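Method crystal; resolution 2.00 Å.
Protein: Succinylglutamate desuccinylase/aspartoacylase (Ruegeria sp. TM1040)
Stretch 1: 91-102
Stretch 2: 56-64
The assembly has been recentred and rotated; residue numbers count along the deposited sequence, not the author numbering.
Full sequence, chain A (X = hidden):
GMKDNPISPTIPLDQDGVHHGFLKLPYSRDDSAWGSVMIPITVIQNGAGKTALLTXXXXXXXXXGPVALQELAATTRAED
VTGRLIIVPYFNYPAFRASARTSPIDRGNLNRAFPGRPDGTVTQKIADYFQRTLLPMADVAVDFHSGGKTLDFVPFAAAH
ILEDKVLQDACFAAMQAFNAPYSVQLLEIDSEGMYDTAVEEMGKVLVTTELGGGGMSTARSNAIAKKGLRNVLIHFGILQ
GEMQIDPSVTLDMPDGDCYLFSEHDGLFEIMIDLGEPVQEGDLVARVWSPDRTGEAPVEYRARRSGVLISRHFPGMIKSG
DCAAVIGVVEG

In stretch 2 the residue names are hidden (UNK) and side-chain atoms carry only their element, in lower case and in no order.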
# COMPACT_ATOMS: atom_id res chain seq x y z
N PHE A 91 -11.30 -23.55 -4.70
CA PHE A 91 -11.98 -23.71 -3.42
C PHE A 91 -11.91 -22.41 -2.59
O PHE A 91 -12.93 -21.84 -2.24
CB PHE A 91 -11.32 -24.89 -2.74
CG PHE A 91 -11.99 -25.41 -1.47
CD1 PHE A 91 -13.23 -25.02 -1.05
CD2 PHE A 91 -11.30 -26.36 -0.74
CE1 PHE A 91 -13.77 -25.54 0.10
CE2 PHE A 91 -11.85 -26.91 0.41
CZ PHE A 91 -13.06 -26.50 0.83
N ASN A 92 -10.72 -21.93 -2.26
CA ASN A 92 -10.63 -20.58 -1.70
C ASN A 92 -10.51 -19.63 -2.86
O ASN A 92 -9.42 -19.13 -3.18
CB ASN A 92 -9.47 -20.39 -0.73
CG ASN A 92 -9.57 -19.08 0.02
OD1 ASN A 92 -10.36 -18.20 -0.37
ND2 ASN A 92 -8.83 -18.97 1.12
N TYR A 93 -11.65 -19.38 -3.48
CA TYR A 93 -11.69 -18.65 -4.72
C TYR A 93 -11.01 -17.28 -4.62
O TYR A 93 -10.17 -16.94 -5.46
CB TYR A 93 -13.11 -18.57 -5.27
CG TYR A 93 -13.20 -17.83 -6.60
CD1 TYR A 93 -12.49 -18.26 -7.71
CD2 TYR A 93 -13.96 -16.69 -6.71
CE1 TYR A 93 -12.57 -17.59 -8.90
CE2 TYR A 93 -14.03 -15.99 -7.90
CZ TYR A 93 -13.34 -16.45 -8.99
OH TYR A 93 -13.43 -15.76 -10.15
N PRO A 94 -11.30 -16.52 -3.57
CA PRO A 94 -10.60 -15.23 -3.45
C PRO A 94 -9.08 -15.36 -3.37
O PRO A 94 -8.37 -14.57 -4.03
CB PRO A 94 -11.20 -14.62 -2.18
CG PRO A 94 -12.60 -15.23 -2.14
CD PRO A 94 -12.35 -16.65 -2.54
N ALA A 95 -8.58 -16.38 -2.65
CA ALA A 95 -7.14 -16.60 -2.57
C ALA A 95 -6.63 -16.95 -3.97
O ALA A 95 -5.61 -16.42 -4.43
CB ALA A 95 -6.76 -17.71 -1.59
N PHE A 96 -7.35 -17.81 -4.67
CA PHE A 96 -6.95 -18.16 -6.05
C PHE A 96 -6.88 -16.92 -6.95
O PHE A 96 -5.90 -16.73 -7.68
CB PHE A 96 -7.85 -19.22 -6.65
CG PHE A 96 -7.63 -19.41 -8.10
CD1 PHE A 96 -6.51 -20.09 -8.53
CD2 PHE A 96 -8.49 -18.87 -9.03
CE1 PHE A 96 -6.26 -20.24 -9.87
CE2 PHE A 96 -8.25 -19.04 -10.38
CZ PHE A 96 -7.13 -19.72 -10.80
N ARG A 97 -7.88 -16.07 -6.90
CA ARG A 97 -7.83 -14.87 -7.73
C ARG A 97 -6.65 -13.96 -7.41
O ARG A 97 -6.19 -13.27 -8.29
CB ARG A 97 -9.14 -14.08 -7.65
CG ARG A 97 -10.33 -14.75 -8.38
CD ARG A 97 -10.06 -15.17 -9.89
NE ARG A 97 -10.05 -14.11 -10.92
CZ ARG A 97 -11.08 -13.32 -11.25
NH1 ARG A 97 -12.26 -13.38 -10.62
NH2 ARG A 97 -10.93 -12.42 -12.21
N ALA A 98 -6.15 -13.98 -6.17
CA ALA A 98 -4.99 -13.17 -5.76
C ALA A 98 -3.66 -13.91 -5.92
O ALA A 98 -2.65 -13.38 -5.50
CB ALA A 98 -5.14 -12.71 -4.27
N SER A 99 -3.68 -15.13 -6.45
CA SER A 99 -2.50 -16.00 -6.53
C SER A 99 -1.78 -16.09 -5.19
O SER A 99 -0.56 -16.09 -5.14
CB SER A 99 -1.54 -15.51 -7.63
OG SER A 99 -2.20 -15.48 -8.88
N ALA A 100 -2.57 -16.25 -4.13
CA ALA A 100 -2.07 -16.25 -2.77
C ALA A 100 -2.54 -17.51 -2.03
O ALA A 100 -3.63 -18.04 -2.26
CB ALA A 100 -2.56 -15.03 -2.04
N ARG A 101 -1.71 -17.94 -1.10
CA ARG A 101 -2.07 -19.02 -0.19
C ARG A 101 -3.39 -18.75 0.57
O ARG A 101 -4.29 -19.59 0.62
CB ARG A 101 -0.95 -19.24 0.79
CG ARG A 101 -1.16 -20.34 1.81
CD ARG A 101 0.09 -20.49 2.62
NE ARG A 101 -0.08 -21.47 3.68
CZ ARG A 101 0.06 -22.76 3.54
NH1 ARG A 101 0.43 -23.28 2.37
NH2 ARG A 101 -0.11 -23.53 4.60
N THR A 102 -3.52 -17.52 1.05
CA THR A 102 -4.63 -17.10 1.88
C THR A 102 -5.43 -16.01 1.20
O THR A 102 -4.94 -15.31 0.30
CB THR A 102 -4.16 -16.64 3.26
OG1 THR A 102 -3.33 -15.46 3.14
CG2 THR A 102 -3.38 -17.79 3.91
N UNK A 56 -9.89 -28.04 -5.65
CA UNK A 56 -8.55 -27.54 -5.88
C UNK A 56 -8.44 -26.14 -5.30
O UNK A 56 -9.41 -25.51 -5.02
N UNK A 57 -7.21 -25.67 -5.14
CA UNK A 57 -6.94 -24.33 -4.66
C UNK A 57 -7.60 -24.03 -3.31
O UNK A 57 -8.03 -22.92 -3.04
c UNK A 57 -7.29 -23.29 -5.73
N UNK A 58 -7.60 -25.03 -2.44
CA UNK A 58 -7.79 -24.83 -1.02
C UNK A 58 -6.87 -23.68 -0.60
O UNK A 58 -7.28 -22.77 0.14
c UNK A 58 -7.45 -26.15 -0.30
n UNK A 58 -8.18 -27.23 1.77
o UNK A 58 -7.33 -25.11 1.84
c UNK A 58 -7.66 -26.10 1.19
N UNK A 59 -5.62 -23.75 -1.07
CA UNK A 59 -4.68 -22.62 -1.08
C UNK A 59 -4.58 -22.10 -2.50
O UNK A 59 -4.43 -22.88 -3.44
c UNK A 59 -2.79 -24.88 2.50
c UNK A 59 -3.28 -23.58 0.80
c UNK A 59 -3.92 -23.10 1.90
n UNK A 59 -2.58 -24.70 1.20
c UNK A 59 -3.30 -23.09 -0.62
n UNK A 59 -3.57 -23.92 2.95
N UNK A 60 -4.60 -20.78 -2.65
CA UNK A 60 -4.78 -20.15 -3.97
C UNK A 60 -3.58 -20.19 -4.90
O UNK A 60 -3.74 -19.92 -6.07
N UNK A 61 -2.39 -20.52 -4.37
CA UNK A 61 -1.13 -20.57 -5.15
C UNK A 61 -0.65 -22.01 -5.44
O UNK A 61 0.56 -22.28 -5.59
o UNK A 61 -0.39 -20.96 -2.44
c UNK A 61 0.34 -20.15 -3.06
c UNK A 61 -0.05 -19.70 -4.49
o UNK A 61 1.40 -19.70 -2.55
N UNK A 62 -1.62 -22.93 -5.54
CA UNK A 62 -1.37 -24.37 -5.73
C UNK A 62 -2.20 -24.85 -6.93
O UNK A 62 -3.42 -24.92 -6.84
c UNK A 62 -1.74 -25.12 -4.45
c UNK A 62 -1.18 -25.36 -1.92
o UNK A 62 -0.71 -24.84 -0.87
o UNK A 62 -1.97 -26.35 -1.89
c UNK A 62 -0.78 -24.75 -3.27
N UNK A 63 -1.54 -25.19 -8.04
CA UNK A 63 -2.19 -25.19 -9.35
C UNK A 63 -2.50 -26.52 -10.00
O UNK A 63 -3.29 -26.56 -10.91
c UNK A 63 -0.23 -21.04 -8.78
c UNK A 63 -1.32 -20.25 -9.00
o UNK A 63 -1.31 -18.96 -8.58
c UNK A 63 -1.37 -24.35 -10.33
c UNK A 63 -0.24 -22.38 -9.20
c UNK A 63 -1.33 -22.90 -9.88
c UNK A 63 -2.41 -20.74 -9.69
c UNK A 63 -2.40 -22.07 -10.12
N UNK A 64 -1.87 -27.61 -9.57
CA UNK A 64 -2.10 -28.89 -10.25
C UNK A 64 -3.57 -29.33 -10.19
O UNK A 64 -4.15 -29.76 -11.19
c UNK A 64 1.14 -29.05 -9.38
c UNK A 64 0.27 -30.05 -10.13
o UNK A 64 2.36 -28.96 -9.70
o UNK A 64 0.60 -28.37 -8.46
c UNK A 64 -1.22 -30.02 -9.70
O HOH W 1 -6.61 -20.72 1.78
O HOH W 2 -3.81 -18.01 -8.87
O HOH W 3 0.37 -22.46 -0.40
O HOH W 4 1.07 -17.17 -1.47

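Position 56 has no atoms beyond the backbone, and its carbonyl faces the start of stretch 1, so that the N of Phe91 donates to the O of position 56 at 2.7 Å with an N-H...O angle of 156°. With no side chain, it is glycine.

Position 57 carries a single side-chain carbon, which points toward stretch 1 and lies 4.2 Å from Phe96 CB; it is alanine. The backbone continues the pairing begun one residue earlier: Asn92 N donates to Ala57 O at 3.0 Å, 157°.

Position 58 has two side-chain carbons, the second bearing one oxygen and one nitrogen. Its CA-to-CB bond points away overall, yet its CB still lies 3.9 Å from Phe91 CD2. The amide is that of asparagine, one carbon too short for glutamine. Its carbonyl is joined to stretch 1 through water 1, which donates to Asn58 O (2.7 Å) and Arg101 O (2.8 Å) and accepts from Asn92 ND2 (2.9 Å).

Position 59 shows one carbon leading to a five-membered ring of three carbons and two nitrogens. The Arg101 guanidinium lies flat on this ring, with centres 3.9 Å apart and planes at 29°, and Arg101 CG also sits over the ring face, 4.2 Å from its centroid. The ring is the imidazole of histidine; NH1 of Arg101 is 3.5 Å from ND1 of His59.

Position 60 again lacks side-chain atoms, and its bare CA approaches the helix backbone, 3.5 Å from Phe96 N. It is glycine, and the absence is structurally telling: an ideal CB would lie 2.3 Å from both Ala100 O and Ala95 C, and 2.5 Å from Phe96 N. Gly60 N makes a weak hydrogen bond to Arg101 O at 3.5 Å.

Position 61 has two carbons, the second with two oxygens, a carboxylate on a short arm. Its CB points toward stretch 1 and lies 3.7 Å from Ser99 O. This is aspartate. Water 4 lies 2.8 Å from Asp61 OD2 and accepts from Arg101 N (2.9 Å).

Position 62 has three carbons ending in two oxygens, one of them 3.8 Å from Arg101 NH1 in a long salt bridge; hence glutamate. That oxygen, OE2, also accepts from His59 ND1 at 2.8 Å. Water 3 bridges these groups, donating to Asp61 OD1 (2.6 Å) and Glu62 OE2 (2.7 Å) and accepting from Arg101 NH1 (2.9 Å).

Position 63 has one carbon and a six-carbon ring bearing oxygen, and Phe96 CE1 meets the ring edge: tyrosine. The closest ring atoms are Phe96 CE1 and Tyr63 CE1, 3.9 Å apart, and water 2 links Tyr63 OH (2.7 Å) with Ser99 OG (3.0 Å).

Position 64 has three carbons ending in two oxygens and touches nothing on stretch 1; it is again glutamate.

The contact therefore combines two backbone hydrogen bonds at Phe91 and Asn92, close helix packing against Gly60, and the Arg101 side chain stacked on His59 near Glu62. Four waters bridge the stretches, and 653 Å² is buried in total.

Stretch 2 56-64: GANHGDEYE
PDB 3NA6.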